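Local coordinates for lipoprotein (Clostridium difficile, PDB 4OTE) that probably binds methionine, found here as selenomethionine, as the membrane-attached substrate-binding lipoprotein of an ABC-type importer, at residues K5-G10 and I213-D218; K117-L122 and I149-L154; E123-L128 and G187-P192; L128-P131 and L136-P139. All coordinates share one frame; numbering follows the deposited sequence.

From the N terminus, strand 6-12 starts the larger sheet, and contact 1 closes a loop of some 200 residues by bringing helix 211-220 back onto it. The other three contacts are nested inside that loop, in the second lobe, on the other side of the chain's centre. There, contact 2 joins helix 112-124 to strand 150-154, and contact 4 closes a short loop within that connection. Contact 3 starts at the end of the same helix and runs to strand 187-190, so its segments alternate with those of contact 2. Together, contacts 2 and 3 tie one helix to both outermost strands of the five-stranded sheet, while contact 4 shares Leu128 with contact 3.

Contact 1: residues K5-G10 and I213-D218; sequences KKIVVG and IKVLQD
Val215 and Leu216 carry the helical side of this contact, meeting Ile7 and Val9 on strand 6-12. Val215 comes first and touches lightly: its CG1 branch lies 4.2 Å from CD1 at the far end of Ile7. That methyl reaches the helix because the Ile7 chain is stretched out at its second torsion (chi2 176°), so the two side chains meet at a slant, close to where the strand begins. Leu216 follows and does most of the packing. Its CG swings to the backbone-N side (chi1 -79°), and the isobutyl group slides past both strand side chains, running in the opposite direction to them. The CD1 methyl is shared by two neighbours, standing 3.6 Å from Ile7 CG2 and, equally, 3.6 Å from Val9 CG2. The other methyl, CD2, leans chiefly on the valine, 3.9 Å from Val9 CG2. Ile7 and Val9, two residues apart, project from the same face of the strand, and their CG2 methyls form a cradle for one leucine tip. The interface is thus wholly apolar and buried. The axes of 6-10 and 213-218 cross at -63°, 10.3 Å apart at their closest. A helix laid on a mixed sheet through apolar side chains is the layered alpha/beta build of a lobe of the periplasmic-binding-protein fold, consistent with the NlpA family. Helix 211-220 covers the larger sheet where strand 6-12 runs between its parallel partners 33-39 and 56-58: Leu216 also rests on Ala56 of strand 56-58 and Leu201 of strand 199-204, and Tyr32, just before strand 33-39, flanks Ile7 and Val215.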
loop_
_atom_site.group_PDB
_atom_site.type_symbol
_atom_site.label_atom_id
_atom_site.label_comp_id
_atom_site.label_asym_id
_atom_site.label_seq_id
_atom_site.Cartn_x
_atom_site.Cartn_y
_atom_site.Cartn_z
ATOM N N LYS A 5 -24.596 -14.927 8.650
ATOM C CA LYS A 5 -23.963 -14.080 9.655
ATOM C C LYS A 5 -22.440 -14.149 9.530
ATOM O O LYS A 5 -21.717 -13.738 10.435
ATOM C CB LYS A 5 -24.402 -14.507 11.057
ATOM C CG LYS A 5 -25.862 -14.213 11.367
ATOM C CD LYS A 5 -26.123 -12.718 11.383
ATOM C CE LYS A 5 -27.441 -12.372 12.049
ATOM N NZ LYS A 5 -27.468 -10.937 12.446
ATOM N N LYS A 6 -21.960 -14.669 8.402
ATOM C CA LYS A 6 -20.535 -14.789 8.148
ATOM C C LYS A 6 -20.108 -13.669 7.211
ATOM O O LYS A 6 -20.776 -13.395 6.214
ATOM C CB LYS A 6 -20.213 -16.152 7.530
ATOM C CG LYS A 6 -18.723 -16.459 7.443
ATOM N N ILE A 7 -19.008 -13.009 7.548
ATOM C CA ILE A 7 -18.413 -12.005 6.677
ATOM C C ILE A 7 -17.045 -12.523 6.248
ATOM O O ILE A 7 -16.207 -12.837 7.090
ATOM C CB ILE A 7 -18.262 -10.644 7.388
ATOM C CG1 ILE A 7 -19.574 -10.242 8.065
ATOM C CG2 ILE A 7 -17.854 -9.567 6.392
ATOM C CD1 ILE A 7 -19.479 -8.963 8.872
ATOM N N VAL A 8 -16.840 -12.632 4.940
ATOM C CA VAL A 8 -15.582 -13.092 4.378
ATOM C C VAL A 8 -14.871 -11.886 3.773
ATOM O O VAL A 8 -15.377 -11.270 2.834
ATOM C CB VAL A 8 -15.818 -14.160 3.295
ATOM C CG1 VAL A 8 -14.496 -14.681 2.747
ATOM C CG2 VAL A 8 -16.654 -15.305 3.857
ATOM N N VAL A 9 -13.710 -11.541 4.323
ATOM C CA VAL A 9 -12.931 -10.415 3.821
ATOM C C VAL A 9 -11.579 -10.903 3.312
ATOM O O VAL A 9 -10.871 -11.617 4.020
ATOM C CB VAL A 9 -12.717 -9.341 4.907
ATOM C CG1 VAL A 9 -12.069 -8.096 4.310
ATOM C CG2 VAL A 9 -14.043 -8.980 5.565
ATOM N N GLY A 10 -11.239 -10.516 2.084
ATOM C CA GLY A 10 -9.926 -10.786 1.505
ATOM C C GLY A 10 -8.937 -9.698 1.877
ATOM O O GLY A 10 -9.266 -8.522 1.825
ATOM N N ILE A 213 -21.150 -4.679 5.322
ATOM C CA ILE A 213 -20.175 -3.640 4.993
ATOM C C ILE A 213 -20.206 -2.569 6.076
ATOM O O ILE A 213 -19.169 -2.055 6.500
ATOM C CB ILE A 213 -20.464 -3.027 3.604
ATOM C CG1 ILE A 213 -20.275 -4.083 2.508
ATOM C CG2 ILE A 213 -19.579 -1.817 3.330
ATOM C CD1 ILE A 213 -18.901 -4.722 2.479
ATOM N N LYS A 214 -21.413 -2.255 6.524
ATOM C CA LYS A 214 -21.631 -1.314 7.610
ATOM C C LYS A 214 -20.938 -1.763 8.899
ATOM O O LYS A 214 -20.274 -0.960 9.563
ATOM C CB LYS A 214 -23.130 -1.173 7.835
ATOM C CG LYS A 214 -23.546 -0.067 8.772
ATOM C CD LYS A 214 -25.061 0.057 8.755
ATOM C CE LYS A 214 -25.630 0.082 10.159
ATOM N NZ LYS A 214 -25.125 1.252 10.924
ATOM N N VAL A 215 -21.088 -3.040 9.247
ATOM C CA VAL A 215 -20.435 -3.600 10.435
ATOM C C VAL A 215 -18.912 -3.510 10.315
ATOM O O VAL A 215 -18.234 -3.131 11.263
ATOM C CB VAL A 215 -20.864 -5.066 10.694
ATOM C CG1 VAL A 215 -19.867 -5.800 11.591
ATOM C CG2 VAL A 215 -22.253 -5.108 11.315
ATOM N N LEU A 216 -18.388 -3.864 9.147
ATOM C CA LEU A 216 -16.943 -3.852 8.911
ATOM C C LEU A 216 -16.359 -2.454 9.024
ATOM O O LEU A 216 -15.316 -2.263 9.647
ATOM C CB LEU A 216 -16.610 -4.431 7.534
ATOM C CG LEU A 216 -16.622 -5.953 7.397
ATOM C CD1 LEU A 216 -16.402 -6.323 5.938
ATOM C CD2 LEU A 216 -15.560 -6.594 8.279
ATOM N N GLN A 217 -17.029 -1.475 8.423
ATOM C CA GLN A 217 -16.529 -0.106 8.453
ATOM C C GLN A 217 -16.697 0.537 9.825
ATOM O O GLN A 217 -15.932 1.433 10.177
ATOM C CB GLN A 217 -17.167 0.735 7.349
ATOM C CG GLN A 217 -16.729 0.289 5.961
ATOM C CD GLN A 217 -16.822 1.386 4.926
ATOM O OE1 GLN A 217 -15.805 1.900 4.468
ATOM N NE2 GLN A 217 -18.041 1.753 4.557
ATOM N N ASP A 218 -17.673 0.067 10.600
ATOM C CA ASP A 218 -17.813 0.491 11.993
ATOM C C ASP A 218 -16.610 0.042 12.816
ATOM O O ASP A 218 -15.946 0.866 13.443
ATOM C CB ASP A 218 -19.110 -0.048 12.620
ATOM C CG ASP A 218 -20.312 0.838 12.340
ATOM O OD1 ASP A 218 -20.130 1.927 11.749
ATOM O OD2 ASP A 218 -21.441 0.448 12.720
#

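Contact 2: residues K117-L122 and I149-L154; sequences KNLRYL and IQFKEL. With ACT (acetate ion), chain S.
Phe151 meets Leu119 and Leu122 inside a beta-alpha-beta crossover: strand 105-109 leads into helix 112-124, and the chain returns as strand 150-154, parallel to and beside the first. The aromatic ring reaches from the returning strand to the sheet-facing side of the helix. Leu119 lies over one face, its CD2 methyl 3.9 Å from the ring centroid and 27° off the normal, which makes a CH-pi contact. The methyl is displaced toward the rim, so its nearest ring atom is Phe151 CE1, 3.5 Å from Leu119 CD2. Leu122, one helical turn further on, approaches from the opposite direction and at the edge instead, with its CD1 in the ring plane and 3.6 Å from Phe151 CE1. The same ring corner is therefore gripped by two leucines at roughly right angles, one above it and one beside it. On the face turned from Leu119, CG2 of Ile149, just before the strand, sits 3.8 Å above the plane, so a methyl lies over each face, both offset toward the rim. Away from this packing, Lys117 bends at chi3 (54°), and its NZ lies near an acetate, probably from the crystallisation liquor, closer to the methyl than to OXT; the bond to OXT is only weak at 3.5 Å, and His61 is a second partner of that ion. On the sheet-facing side, Leu122 continues onto Ile106 of strand 105-109 and Phe170 of strand 168-171, while Phe151 also packs on Ile108, so the helix covers three adjacent parallel strands from the 150-154 edge inward.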
loop_
_atom_site.group_PDB
_atom_site.type_symbol
_atom_site.label_atom_id
_atom_site.label_comp_id
_atom_site.label_asym_id
_atom_site.label_seq_id
_atom_site.Cartn_x
_atom_site.Cartn_y
_atom_site.Cartn_z
ATOM N N LYS A 117 5.074 7.898 -9.204
ATOM C CA LYS A 117 4.968 8.485 -7.874
ATOM C C LYS A 117 6.307 8.449 -7.127
ATOM O O LYS A 117 6.680 9.412 -6.452
ATOM C CB LYS A 117 3.893 7.749 -7.084
ATOM C CG LYS A 117 3.558 8.373 -5.745
ATOM C CD LYS A 117 2.171 7.968 -5.268
ATOM C CE LYS A 117 1.981 6.459 -5.247
ATOM N NZ LYS A 117 0.598 6.102 -4.849
ATOM N N ASN A 118 7.027 7.338 -7.260
ATOM C CA ASN A 118 8.358 7.203 -6.673
ATOM C C ASN A 118 9.369 8.195 -7.245
ATOM O O ASN A 118 10.190 8.744 -6.503
ATOM C CB ASN A 118 8.879 5.771 -6.842
ATOM C CG ASN A 118 8.222 4.790 -5.886
ATOM O OD1 ASN A 118 7.582 5.180 -4.906
ATOM N ND2 ASN A 118 8.391 3.507 -6.160
ATOM N N LEU A 119 9.313 8.421 -8.557
ATOM C CA LEU A 119 10.211 9.376 -9.204
ATOM C C LEU A 119 9.937 10.797 -8.726
ATOM O O LEU A 119 10.871 11.577 -8.542
ATOM C CB LEU A 119 10.093 9.300 -10.727
ATOM C CG LEU A 119 10.605 8.010 -11.376
ATOM C CD1 LEU A 119 10.216 7.975 -12.846
ATOM C CD2 LEU A 119 12.112 7.861 -11.214
ATOM N N ARG A 120 8.662 11.124 -8.513
ATOM C CA ARG A 120 8.290 12.441 -7.996
ATOM C C ARG A 120 8.706 12.636 -6.538
ATOM O O ARG A 120 9.014 13.759 -6.132
ATOM C CB ARG A 120 6.793 12.705 -8.168
ATOM C CG ARG A 120 6.371 12.836 -9.627
ATOM C CD ARG A 120 5.601 14.122 -9.896
ATOM N NE ARG A 120 5.364 14.337 -11.328
ATOM C CZ ARG A 120 6.035 15.187 -12.111
ATOM N NH1 ARG A 120 7.023 15.943 -11.637
ATOM N NH2 ARG A 120 5.711 15.283 -13.396
ATOM N N TYR A 121 8.716 11.559 -5.750
ATOM C CA TYR A 121 9.256 11.637 -4.392
ATOM C C TYR A 121 10.738 12.007 -4.461
ATOM O O TYR A 121 11.189 12.913 -3.762
ATOM C CB TYR A 121 9.088 10.320 -3.620
ATOM C CG TYR A 121 7.659 9.917 -3.285
ATOM C CD1 TYR A 121 6.704 10.861 -2.902
ATOM C CD2 TYR A 121 7.278 8.577 -3.310
ATOM C CE1 TYR A 121 5.407 10.484 -2.589
ATOM C CE2 TYR A 121 5.986 8.191 -2.997
ATOM C CZ TYR A 121 5.052 9.146 -2.634
ATOM O OH TYR A 121 3.762 8.754 -2.319
ATOM N N LEU A 122 11.481 11.318 -5.323
ATOM C CA LEU A 122 12.907 11.590 -5.505
ATOM C C LEU A 122 13.168 13.014 -6.016
ATOM O O LEU A 122 14.180 13.627 -5.659
ATOM C CB LEU A 122 13.542 10.560 -6.443
ATOM C CG LEU A 122 13.584 9.122 -5.914
ATOM C CD1 LEU A 122 14.087 8.170 -6.989
ATOM C CD2 LEU A 122 14.441 9.011 -4.662
ATOM N N ILE A 149 21.811 8.424 -11.134
ATOM C CA ILE A 149 21.071 7.327 -10.526
ATOM C C ILE A 149 20.427 6.470 -11.608
ATOM O O ILE A 149 19.719 6.984 -12.473
ATOM C CB ILE A 149 19.964 7.846 -9.579
ATOM C CG1 ILE A 149 20.566 8.702 -8.456
ATOM C CG2 ILE A 149 19.157 6.687 -8.998
ATOM C CD1 ILE A 149 21.570 7.980 -7.580
ATOM N N GLN A 150 20.676 5.164 -11.550
ATOM C CA GLN A 150 20.068 4.213 -12.476
ATOM C C GLN A 150 18.880 3.556 -11.784
ATOM O O GLN A 150 18.898 3.352 -10.570
ATOM C CB GLN A 150 21.078 3.148 -12.913
ATOM C CG GLN A 150 22.478 3.684 -13.178
ATOM C CD GLN A 150 23.381 2.673 -13.858
ATOM O OE1 GLN A 150 22.952 1.936 -14.745
ATOM N NE2 GLN A 150 24.647 2.643 -13.451
ATOM N N PHE A 151 17.852 3.225 -12.561
ATOM C CA PHE A 151 16.621 2.671 -12.015
ATOM C C PHE A 151 16.377 1.253 -12.513
ATOM O O PHE A 151 16.413 0.994 -13.716
ATOM C CB PHE A 151 15.445 3.577 -12.366
ATOM C CG PHE A 151 15.545 4.938 -11.750
ATOM C CD1 PHE A 151 14.987 5.190 -10.509
ATOM C CD2 PHE A 151 16.227 5.961 -12.396
ATOM C CE1 PHE A 151 15.089 6.439 -9.926
ATOM C CE2 PHE A 151 16.333 7.215 -11.819
ATOM C CZ PHE A 151 15.762 7.455 -10.581
ATOM N N LYS A 152 16.136 0.342 -11.577
ATOM C CA LYS A 152 15.882 -1.057 -11.891
ATOM C C LYS A 152 14.394 -1.336 -11.707
ATOM O O LYS A 152 13.906 -1.405 -10.580
ATOM C CB LYS A 152 16.725 -1.948 -10.978
ATOM C CG LYS A 152 16.745 -3.415 -11.360
ATOM C CD LYS A 152 17.795 -4.160 -10.552
ATOM C CE LYS A 152 17.900 -5.617 -10.969
ATOM N NZ LYS A 152 18.955 -6.325 -10.194
ATOM N N GLU A 153 13.675 -1.465 -12.822
ATOM C CA GLU A 153 12.227 -1.689 -12.791
ATOM C C GLU A 153 11.928 -3.178 -12.631
ATOM O O GLU A 153 12.304 -3.982 -13.481
ATOM C CB GLU A 153 11.563 -1.126 -14.053
ATOM C CG GLU A 153 11.549 0.400 -14.097
ATOM C CD GLU A 153 11.213 0.971 -15.467
ATOM O OE1 GLU A 153 11.637 0.392 -16.490
ATOM O OE2 GLU A 153 10.534 2.018 -15.520
ATOM N N LEU A 154 11.257 -3.531 -11.534
ATOM C CA LEU A 154 11.006 -4.929 -11.174
ATOM C C LEU A 154 9.546 -5.175 -10.817
ATOM O O LEU A 154 8.795 -4.236 -10.541
ATOM C CB LEU A 154 11.867 -5.319 -9.969
ATOM C CG LEU A 154 13.385 -5.290 -10.161
ATOM C CD1 LEU A 154 14.096 -5.386 -8.816
ATOM C CD2 LEU A 154 13.826 -6.411 -11.090
HETATM C C ACT S . 1.442 3.781 -2.245
HETATM O O ACT S . 2.459 3.311 -1.687
HETATM O OXT ACT S . 0.753 3.135 -3.064
HETATM C CH3 ACT S . 1.035 5.175 -1.910
#

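Contact 3: residues E123-L128 and G187-P192; sequences ESIGLL and GIYTAP
Ile125 and Tyr189 join the C-terminal end of helix 112-124, closed by a Schellman motif, to strand 187-190 at the edge of the five-stranded sheet. Ile125 CG2 is the atom that touches, 3.6 Å from Tyr189 CE1 and slightly further from CD1, approaching the ring obliquely. The tyrosine reaches the helix end because its CG stands opposite the backbone N (chi1 167°), which sends the ring out from the strand and carries the hydroxyl up to Ser124. These two hydroxyls are too far apart to bond directly, and a water bridges them at the ring edge.

In the next shell, the helix ending sets the position of Ile125, the first residue to leave helical geometry. Gly126 follows with positive phi (79°) as the C-prime residue; its N bonds to Glu123 O at 2.8 Å, and Leu127 N bonds back to Leu122 O. Facing it, the strand is fixed by backbone bonds from Ile188 and Tyr189 to Leu89 of strand 88-90, and Tyr121 of the helix packs against Tyr189 as well as Ala191 and Pro192. The serine hydroxyl is also bonded to Tyr121 O, one turn back, which ties its side chain to the helix. That leaves Ser124 OG as acceptor from the bridging water at 2.9 Å, while the same water lies 2.6 Å from Tyr189 OH, in the plane of the ring.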
loop_
_atom_site.group_PDB
_atom_site.type_symbol
_atom_site.label_atom_id
_atom_site.label_comp_id
_atom_site.label_asym_id
_atom_site.label_seq_id
_atom_site.Cartn_x
_atom_site.Cartn_y
_atom_site.Cartn_z
ATOM N N GLU A 123 12.257 13.533 -6.840
ATOM C CA GLU A 123 12.316 14.928 -7.274
ATOM C C GLU A 123 12.146 15.880 -6.094
ATOM O O GLU A 123 12.903 16.840 -5.951
ATOM C CB GLU A 123 11.240 15.217 -8.327
ATOM C CG GLU A 123 11.187 16.667 -8.792
ATOM C CD GLU A 123 10.229 16.876 -9.948
ATOM O OE1 GLU A 123 9.107 16.327 -9.897
ATOM O OE2 GLU A 123 10.594 17.595 -10.905
ATOM N N SER A 124 11.159 15.605 -5.245
ATOM C CA SER A 124 10.839 16.497 -4.126
ATOM C C SER A 124 11.967 16.603 -3.093
ATOM O O SER A 124 12.007 17.564 -2.328
ATOM C CB SER A 124 9.536 16.063 -3.444
ATOM O OG SER A 124 9.726 14.899 -2.661
ATOM N N ILE A 125 12.871 15.623 -3.072
ATOM C CA ILE A 125 14.069 15.690 -2.225
ATOM C C ILE A 125 15.320 16.146 -2.994
ATOM O O ILE A 125 16.438 16.016 -2.496
ATOM C CB ILE A 125 14.343 14.350 -1.498
ATOM C CG1 ILE A 125 14.663 13.227 -2.490
ATOM C CG2 ILE A 125 13.155 13.978 -0.626
ATOM C CD1 ILE A 125 15.012 11.912 -1.829
ATOM N N GLY A 126 15.126 16.672 -4.201
ATOM C CA GLY A 126 16.200 17.303 -4.966
ATOM C C GLY A 126 17.149 16.372 -5.696
ATOM O O GLY A 126 18.180 16.819 -6.197
ATOM N N LEU A 127 16.812 15.088 -5.778
ATOM C CA LEU A 127 17.686 14.104 -6.433
ATOM C C LEU A 127 17.616 14.132 -7.960
ATOM O O LEU A 127 18.547 13.685 -8.623
ATOM C CB LEU A 127 17.395 12.688 -5.920
ATOM C CG LEU A 127 18.471 12.092 -5.006
ATOM C CD1 LEU A 127 17.866 11.581 -3.710
ATOM C CD2 LEU A 127 19.236 10.988 -5.725
ATOM N N LEU A 128 16.519 14.646 -8.513
ATOM C CA LEU A 128 16.362 14.763 -9.964
ATOM C C LEU A 128 15.244 15.745 -10.321
ATOM O O LEU A 128 14.537 16.225 -9.442
ATOM C CB LEU A 128 16.101 13.384 -10.591
ATOM C CG LEU A 128 15.055 12.474 -9.935
ATOM C CD1 LEU A 128 13.642 12.991 -10.162
ATOM C CD2 LEU A 128 15.181 11.050 -10.458
ATOM N N GLY A 187 15.344 2.138 6.816
ATOM C CA GLY A 187 14.638 3.137 6.026
ATOM C C GLY A 187 15.427 4.429 6.000
ATOM O O GLY A 187 15.935 4.862 7.030
ATOM N N ILE A 188 15.547 5.039 4.823
ATOM C CA ILE A 188 16.271 6.306 4.682
ATOM C C ILE A 188 15.371 7.468 4.247
ATOM O O ILE A 188 15.798 8.614 4.228
ATOM C CB ILE A 188 17.470 6.170 3.710
ATOM C CG1 ILE A 188 17.010 5.917 2.272
ATOM C CG2 ILE A 188 18.396 5.050 4.166
ATOM C CD1 ILE A 188 18.150 5.899 1.272
ATOM N N TYR A 189 14.126 7.170 3.901
ATOM C CA TYR A 189 13.175 8.193 3.494
ATOM C C TYR A 189 11.773 7.617 3.566
ATOM O O TYR A 189 11.536 6.490 3.125
ATOM C CB TYR A 189 13.471 8.681 2.069
ATOM C CG TYR A 189 12.356 9.501 1.459
ATOM C CD1 TYR A 189 12.216 10.854 1.756
ATOM C CD2 TYR A 189 11.435 8.920 0.593
ATOM C CE1 TYR A 189 11.195 11.608 1.202
ATOM C CE2 TYR A 189 10.407 9.664 0.039
ATOM C CZ TYR A 189 10.293 11.008 0.342
ATOM O OH TYR A 189 9.270 11.742 -0.212
ATOM N N THR A 190 10.860 8.391 4.143
ATOM C CA THR A 190 9.449 8.047 4.177
ATOM C C THR A 190 8.688 9.120 3.416
ATOM O O THR A 190 8.969 10.311 3.571
ATOM C CB THR A 190 8.932 7.975 5.624
ATOM O OG1 THR A 190 9.789 7.127 6.394
ATOM C CG2 THR A 190 7.509 7.426 5.671
ATOM N N ALA A 191 7.732 8.698 2.593
ATOM C CA ALA A 191 6.965 9.629 1.764
ATOM C C ALA A 191 6.006 10.457 2.615
ATOM O O ALA A 191 5.620 10.033 3.706
ATOM C CB ALA A 191 6.200 8.875 0.686
ATOM N N PRO A 192 5.617 11.646 2.126
ATOM C CA PRO A 192 4.717 12.474 2.927
ATOM C C PRO A 192 3.360 11.812 3.125
ATOM O O PRO A 192 2.953 10.986 2.307
ATOM C CB PRO A 192 4.563 13.758 2.095
ATOM C CG PRO A 192 5.597 13.690 1.024
ATOM C CD PRO A 192 5.888 12.241 0.805
HETATM O O HOH W 1 9.084 14.318 0.074
#

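Contact 4: residues L128-P131 and L136-P139; sequences LTLP and LVSP
Leu130 is the first residue of 128-131 to meet 136-139, and it does so through both of its methyls, which abut one branch of Val137. CD1 lies 3.9 Å from Val137 CG2, and the second methyl, Leu130 CD2, stands 4.1 Å from the same CG2 and equally far from Val137 CB. The valine presents this branch because its first torsion (chi1 -64°) puts CG2 between the backbone N and the carbonyl carbon and leaves CG1 anti to the carbonyl carbon. The two side chains meet at an angle rather than lying alongside each other.

Pro131 comes next and makes a looser contact: its CG is 4.5 Å from Val137 CG1. The leucine packs mainly on CG2, while the proline only borders CG1. The interaction is purely apolar, and the chain has no regular secondary structure on either side.

Side chains of helix 112-124 bond to the backbone of both limbs: Glu123 OE2 accepts from Leu130 N, Arg120 NH2 donates to Pro131 O, and Ser116 OG is bonded to Val137 N. The side chain of Arg120 also runs against both Leu130 and Val137, so the pair packs against helix 112-124. The arrangement is a small apolar closure of a loop, set within the long irregular return limb of a beta-alpha-beta crossover, between the helix and strand 150-154.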
loop_
_atom_site.group_PDB
_atom_site.type_symbol
_atom_site.label_atom_id
_atom_site.label_comp_id
_atom_site.label_asym_id
_atom_site.label_seq_id
_atom_site.Cartn_x
_atom_site.Cartn_y
_atom_site.Cartn_z
ATOM N N LEU A 128 16.519 14.646 -8.513
ATOM C CA LEU A 128 16.362 14.763 -9.964
ATOM C C LEU A 128 15.244 15.745 -10.321
ATOM O O LEU A 128 14.537 16.225 -9.442
ATOM C CB LEU A 128 16.101 13.384 -10.591
ATOM C CG LEU A 128 15.055 12.474 -9.935
ATOM C CD1 LEU A 128 13.642 12.991 -10.162
ATOM C CD2 LEU A 128 15.181 11.050 -10.458
ATOM N N THR A 129 15.100 16.050 -11.608
ATOM C CA THR A 129 14.028 16.930 -12.077
ATOM C C THR A 129 13.224 16.264 -13.188
ATOM O O THR A 129 13.771 15.523 -14.009
ATOM C CB THR A 129 14.572 18.285 -12.581
ATOM O OG1 THR A 129 15.429 18.078 -13.709
ATOM C CG2 THR A 129 15.340 19.001 -11.479
ATOM N N LEU A 130 11.922 16.542 -13.204
ATOM C CA LEU A 130 10.990 15.956 -14.168
ATOM C C LEU A 130 10.214 17.067 -14.876
ATOM O O LEU A 130 10.218 18.210 -14.417
ATOM C CB LEU A 130 10.018 15.027 -13.439
ATOM C CG LEU A 130 10.637 13.782 -12.794
ATOM C CD1 LEU A 130 9.772 13.268 -11.651
ATOM C CD2 LEU A 130 10.864 12.698 -13.838
ATOM N N PRO A 131 9.552 16.744 -16.004
ATOM C CA PRO A 131 8.706 17.748 -16.657
ATOM C C PRO A 131 7.493 18.132 -15.808
ATOM O O PRO A 131 6.998 17.315 -15.031
ATOM C CB PRO A 131 8.268 17.057 -17.957
ATOM C CG PRO A 131 8.480 15.601 -17.722
ATOM C CD PRO A 131 9.672 15.524 -16.820
ATOM N N LEU A 136 1.744 10.800 -15.869
ATOM C CA LEU A 136 2.677 9.762 -15.430
ATOM C C LEU A 136 4.069 9.968 -16.019
ATOM O O LEU A 136 4.215 10.212 -17.220
ATOM C CB LEU A 136 2.165 8.367 -15.809
ATOM C CG LEU A 136 0.897 7.876 -15.106
ATOM C CD1 LEU A 136 0.508 6.504 -15.634
ATOM C CD2 LEU A 136 1.079 7.836 -13.596
ATOM N N VAL A 137 5.085 9.872 -15.162
ATOM C CA VAL A 137 6.477 9.989 -15.586
ATOM C C VAL A 137 7.200 8.655 -15.440
ATOM O O VAL A 137 6.821 7.815 -14.622
ATOM C CB VAL A 137 7.237 11.087 -14.807
ATOM C CG1 VAL A 137 6.634 12.455 -15.097
ATOM C CG2 VAL A 137 7.252 10.813 -13.306
ATOM N N SER A 138 8.239 8.476 -16.251
ATOM C CA SER A 138 9.082 7.286 -16.214
ATOM C C SER A 138 10.552 7.729 -16.220
ATOM O O SER A 138 10.834 8.909 -16.448
ATOM C CB SER A 138 8.777 6.399 -17.426
ATOM O OG SER A 138 9.256 6.985 -18.628
ATOM N N PRO A 139 11.490 6.796 -15.963
ATOM C CA PRO A 139 12.922 7.141 -15.991
ATOM C C PRO A 139 13.404 7.769 -17.313
ATOM O O PRO A 139 14.406 8.486 -17.323
ATOM C CB PRO A 139 13.611 5.794 -15.753
ATOM C CG PRO A 139 12.614 4.982 -15.005
ATOM C CD PRO A 139 11.271 5.403 -15.524
#